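Local coordinates for protein acylphosphatase (Coxiella burnetii, PDB 3TRG) that catalyses the hydrolysis of acyl phosphates to a carboxylate and phosphate, as a member of the acylphosphatase family, at residues E11-H15 with E86-E90; Q39-W43 with V55-E59. One frame throughout, in Å; residues are numbered along the deposited sequence.

Both contacts belong to one mixed beta sheet, in which strand 11-19 lies between strands 78-87 and 52-57. Contact 1 lies at the sheet's outer side, where the chain at the end of the outermost strand 78-87 crosses strand 11-19. It is partly buried and relies on a few mixed interactions. Contact 2 is the buried one. It pairs the two strands of the hairpin 41-46 and 52-57 through four regular backbone hydrogen bonds. The contacts, with centres about 8 Å apart, meet directly. The Cys13-Cys57 disulfide joins them, SG to SG at 2.0 Å, and Ile14 N probably donates a hydrogen bond to Ala56 O at 2.9 Å.

Contact 1 of 2, residues E11-H15 with E86-E90. With EDO (1,2-ethanediol), chain C.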
# COMPACT_ATOMS: atom_id res chain seq x y z
N GLU A 11 9.27 1.43 -12.73
CA GLU A 11 8.31 1.72 -11.68
C GLU A 11 6.88 1.77 -12.20
O GLU A 11 6.64 2.08 -13.37
CB GLU A 11 8.67 3.02 -10.95
CG GLU A 11 10.07 2.99 -10.35
CD GLU A 11 10.50 4.32 -9.75
OE1 GLU A 11 9.70 5.27 -9.72
OE2 GLU A 11 11.67 4.40 -9.32
N THR A 12 5.93 1.46 -11.32
CA THR A 12 4.53 1.63 -11.65
C THR A 12 3.76 1.95 -10.38
O THR A 12 4.35 2.13 -9.32
CB THR A 12 3.94 0.38 -12.34
OG1 THR A 12 2.66 0.69 -12.89
CG2 THR A 12 3.83 -0.77 -11.35
N CYS A 13 2.44 2.02 -10.47
CA CYS A 13 1.61 2.29 -9.31
C CYS A 13 0.47 1.28 -9.24
O CYS A 13 -0.02 0.80 -10.27
CB CYS A 13 1.01 3.69 -9.38
SG CYS A 13 2.17 5.06 -9.29
N ILE A 14 0.04 0.97 -8.02
CA ILE A 14 -1.14 0.14 -7.81
C ILE A 14 -2.10 0.82 -6.83
O ILE A 14 -1.69 1.66 -6.02
CB ILE A 14 -0.79 -1.27 -7.29
CG1 ILE A 14 -0.16 -1.20 -5.89
CG2 ILE A 14 0.13 -2.01 -8.28
CD1 ILE A 14 -0.07 -2.56 -5.20
N HIS A 15 -3.37 0.44 -6.91
CA HIS A 15 -4.39 0.86 -5.95
C HIS A 15 -4.89 -0.39 -5.25
O HIS A 15 -5.08 -1.43 -5.88
CB HIS A 15 -5.53 1.57 -6.69
CG HIS A 15 -6.67 1.97 -5.80
ND1 HIS A 15 -7.84 1.25 -5.74
CD2 HIS A 15 -6.81 3.00 -4.95
CE1 HIS A 15 -8.67 1.83 -4.89
NE2 HIS A 15 -8.07 2.90 -4.39
N GLU A 86 -3.14 -2.53 -10.94
CA GLU A 86 -2.21 -1.53 -11.43
C GLU A 86 -3.02 -0.36 -11.98
O GLU A 86 -4.10 -0.56 -12.55
CB GLU A 86 -1.33 -2.14 -12.51
CG GLU A 86 -0.22 -1.23 -12.97
CD GLU A 86 0.65 -1.88 -14.02
OE1 GLU A 86 0.26 -2.95 -14.55
OE2 GLU A 86 1.73 -1.32 -14.32
N ILE A 87 -2.50 0.85 -11.81
CA ILE A 87 -3.21 2.05 -12.24
C ILE A 87 -2.34 2.97 -13.10
O ILE A 87 -1.12 2.79 -13.20
CB ILE A 87 -3.76 2.86 -11.03
CG1 ILE A 87 -2.62 3.27 -10.09
CG2 ILE A 87 -4.82 2.05 -10.27
CD1 ILE A 87 -3.07 4.21 -8.96
N VAL A 88 -2.98 3.96 -13.71
CA VAL A 88 -2.27 5.05 -14.36
C VAL A 88 -1.31 5.67 -13.34
O VAL A 88 -1.71 5.98 -12.21
CB VAL A 88 -3.26 6.12 -14.84
CG1 VAL A 88 -2.52 7.36 -15.38
CG2 VAL A 88 -4.21 5.53 -15.89
N VAL A 89 -0.06 5.85 -13.73
CA VAL A 89 0.96 6.32 -12.80
C VAL A 89 0.65 7.71 -12.24
O VAL A 89 0.20 8.61 -12.97
CB VAL A 89 2.37 6.27 -13.43
CG1 VAL A 89 3.35 7.15 -12.67
CG2 VAL A 89 2.85 4.82 -13.49
N GLU A 90 0.86 7.87 -10.94
CA GLU A 90 0.73 9.14 -10.24
C GLU A 90 2.07 9.46 -9.58
O GLU A 90 2.78 8.56 -9.15
CB GLU A 90 -0.39 9.06 -9.19
CG GLU A 90 -1.75 8.69 -9.76
CD GLU A 90 -2.82 8.46 -8.71
OE1 GLU A 90 -2.55 8.65 -7.51
OE2 GLU A 90 -3.95 8.09 -9.08
C1 EDO C . -8.43 -2.27 -6.76
O1 EDO C . -8.49 -0.92 -7.24
C2 EDO C . -8.74 -2.28 -5.27
O2 EDO C . -10.09 -1.88 -5.04
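Cys13 is the centre of this contact, with Glu86 and Ile87 as its main partners. Strand 78-87 is an outermost strand of the mixed sheet of the acylphosphatase fold, beside strand 11-19 and away from the predicted active-site residues. The pairing is antiparallel but short. Ile87 N donates to Cys13 O at 2.9 Å, with an N-H...O angle of 167°. Ile14 and Glu86 form the adjoining non-hydrogen-bonded pair, with CA atoms 4.1 Å apart. Beyond this pair the chain swings across strand 11-19. The CA 12-15 and CA 86-90 directions therefore differ by 104°.

The extended Glu86 side chain brings OE2 to 2.6 Å from Thr12 OG1, which donates a hydrogen bond to it. Ile87 is on the same face of the sheet as Cys13. Its CG1 packs on Cys13 CB at 3.7 Å, and its CG2 meets His15 CB, also at 3.7 Å. Val89 CG1 is 4.1 Å from Cys13 SG, which forms the disulfide to Cys57 of the neighbouring strand 52-57. The His15 ring hydrogen-bonds elsewhere: NE2 to Glu53, and ND1 to O1 of an ethanediol at 2.7 Å, probably left from crystallisation.

The chemistry is thus divided: a hydroxyl-carboxylate bond on one side, apolar packing beside a covalent cross-link on the other. Beyond Ile87 the segment meets strand 11-19 through packing, with Glu90 N 3.5 Å and Val89 CA 3.9 Å from Cys13 SG, and not through further backbone hydrogen bonds between the two segments.

Contact 2 of 2, residues Q39-W43 with V55-E59; sequences QLTGW and VACGE
This is the open end of the beta hairpin of strands 41-46 and 52-57 in the acylphosphatase fold. Strands 41-43 and 55-57 run antiparallel at 175°, axes 4.6 Å apart. Thr41-Cys57 and Trp43-Val55 are hydrogen-bonded pairs, with non-hydrogen-bonded Gly42-Ala56 between them. Thr41 N donates to Cys57 O at 2.8 Å, and Cys57 N to Thr41 O at 2.7 Å. Trp43 N-Val55 O and Val55 N-Trp43 O are both 3.0 Å.

At Gly42 (phi/psi 133/-145) a CB would clash with Val55 O, and at Gly58 (154/-157) with Leu40 CD2. At both, it would also jam against the preceding carbonyl O. Leu40 (m, t) brings CD2 to 3.7 Å from Gly58 CA. Trp43 (chi1 p, chi2 -96°) lays its indole against Val55 (chi1 t), CZ2 3.5 Å from Val55 CG2. Val55 CB makes a CH-pi contact over the five-membered ring, 4.0 Å from its centroid. Gln39 (57/46) is the C-prime residue of a Schellman motif ending the preceding helix. A water bridges Glu59 N (2.9 Å) and Gln39 O (2.8 Å).

Thr41, Trp43, Val55 and Cys57 share one face, where Tyr92 and Arg98 (cation-pi) meet the Trp43 indole. The Trp43 side chain lies about 8 Å from that of predicted active-site Arg28. Cys57 SG is disulfide-bonded to Cys13 of strand 11-19. Leu40 and Ala56 instead meet helix 60-69, N-capped by Glu59. Strands 11-19 and 95-97 flank the hairpin.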
# COMPACT_ATOMS: atom_id res chain seq x y z
N GLN A 39 10.90 1.42 -0.19
CA GLN A 39 11.12 2.56 -1.09
C GLN A 39 9.96 2.80 -2.04
O GLN A 39 10.15 3.01 -3.25
CB GLN A 39 12.42 2.38 -1.88
CG GLN A 39 13.66 2.27 -1.01
CD GLN A 39 14.94 2.50 -1.78
OE1 GLN A 39 15.07 3.48 -2.52
NE2 GLN A 39 15.90 1.59 -1.62
N LEU A 40 8.75 2.76 -1.49
CA LEU A 40 7.54 3.06 -2.24
C LEU A 40 6.99 4.40 -1.80
O LEU A 40 7.21 4.84 -0.66
CB LEU A 40 6.49 1.97 -2.00
CG LEU A 40 6.86 0.55 -2.45
CD1 LEU A 40 5.82 -0.44 -1.96
CD2 LEU A 40 7.00 0.50 -3.96
N THR A 41 6.26 5.05 -2.70
CA THR A 41 5.59 6.31 -2.41
C THR A 41 4.08 6.15 -2.61
O THR A 41 3.63 5.13 -3.13
CB THR A 41 6.11 7.44 -3.30
OG1 THR A 41 5.87 7.10 -4.68
CG2 THR A 41 7.60 7.66 -3.08
N GLY A 42 3.31 7.14 -2.19
CA GLY A 42 1.87 7.04 -2.28
C GLY A 42 1.19 7.44 -0.98
O GLY A 42 1.65 8.34 -0.28
N TRP A 43 0.08 6.78 -0.67
CA TRP A 43 -0.70 7.15 0.51
C TRP A 43 -1.58 6.00 1.01
O TRP A 43 -1.84 5.04 0.28
CB TRP A 43 -1.58 8.38 0.21
CG TRP A 43 -2.50 8.21 -0.98
CD1 TRP A 43 -2.27 8.62 -2.26
CD2 TRP A 43 -3.79 7.59 -0.99
NE1 TRP A 43 -3.34 8.29 -3.06
CE2 TRP A 43 -4.29 7.66 -2.31
CE3 TRP A 43 -4.58 6.98 -0.00
CZ2 TRP A 43 -5.53 7.15 -2.67
CZ3 TRP A 43 -5.82 6.48 -0.37
CH2 TRP A 43 -6.29 6.56 -1.69
N VAL A 55 -2.61 3.76 -2.27
CA VAL A 55 -1.91 3.78 -3.55
C VAL A 55 -0.43 3.64 -3.24
O VAL A 55 0.10 4.30 -2.34
CB VAL A 55 -2.17 5.08 -4.31
CG1 VAL A 55 -1.18 5.24 -5.47
CG2 VAL A 55 -3.61 5.12 -4.83
N ALA A 56 0.25 2.76 -3.97
CA ALA A 56 1.68 2.55 -3.78
C ALA A 56 2.37 2.60 -5.13
O ALA A 56 1.93 1.96 -6.09
CB ALA A 56 1.93 1.23 -3.09
N CYS A 57 3.46 3.37 -5.20
CA CYS A 57 4.22 3.54 -6.44
C CYS A 57 5.69 3.26 -6.18
O CYS A 57 6.23 3.64 -5.14
CB CYS A 57 4.09 4.98 -6.95
SG CYS A 57 2.41 5.52 -7.32
N GLY A 58 6.33 2.61 -7.14
CA GLY A 58 7.75 2.36 -7.08
C GLY A 58 8.11 1.13 -7.89
O GLY A 58 7.37 0.74 -8.80
N GLU A 59 9.23 0.51 -7.56
CA GLU A 59 9.68 -0.66 -8.29
C GLU A 59 8.74 -1.84 -8.07
O GLU A 59 8.15 -1.99 -7.00
CB GLU A 59 11.12 -0.99 -7.92
CG GLU A 59 12.07 0.10 -8.38
CD GLU A 59 13.53 -0.25 -8.24
OE1 GLU A 59 13.85 -1.18 -7.48
OE2 GLU A 59 14.36 0.41 -8.92
O HOH W 1 10.85 1.29 -5.30
O HOH W 2 8.10 6.30 -6.23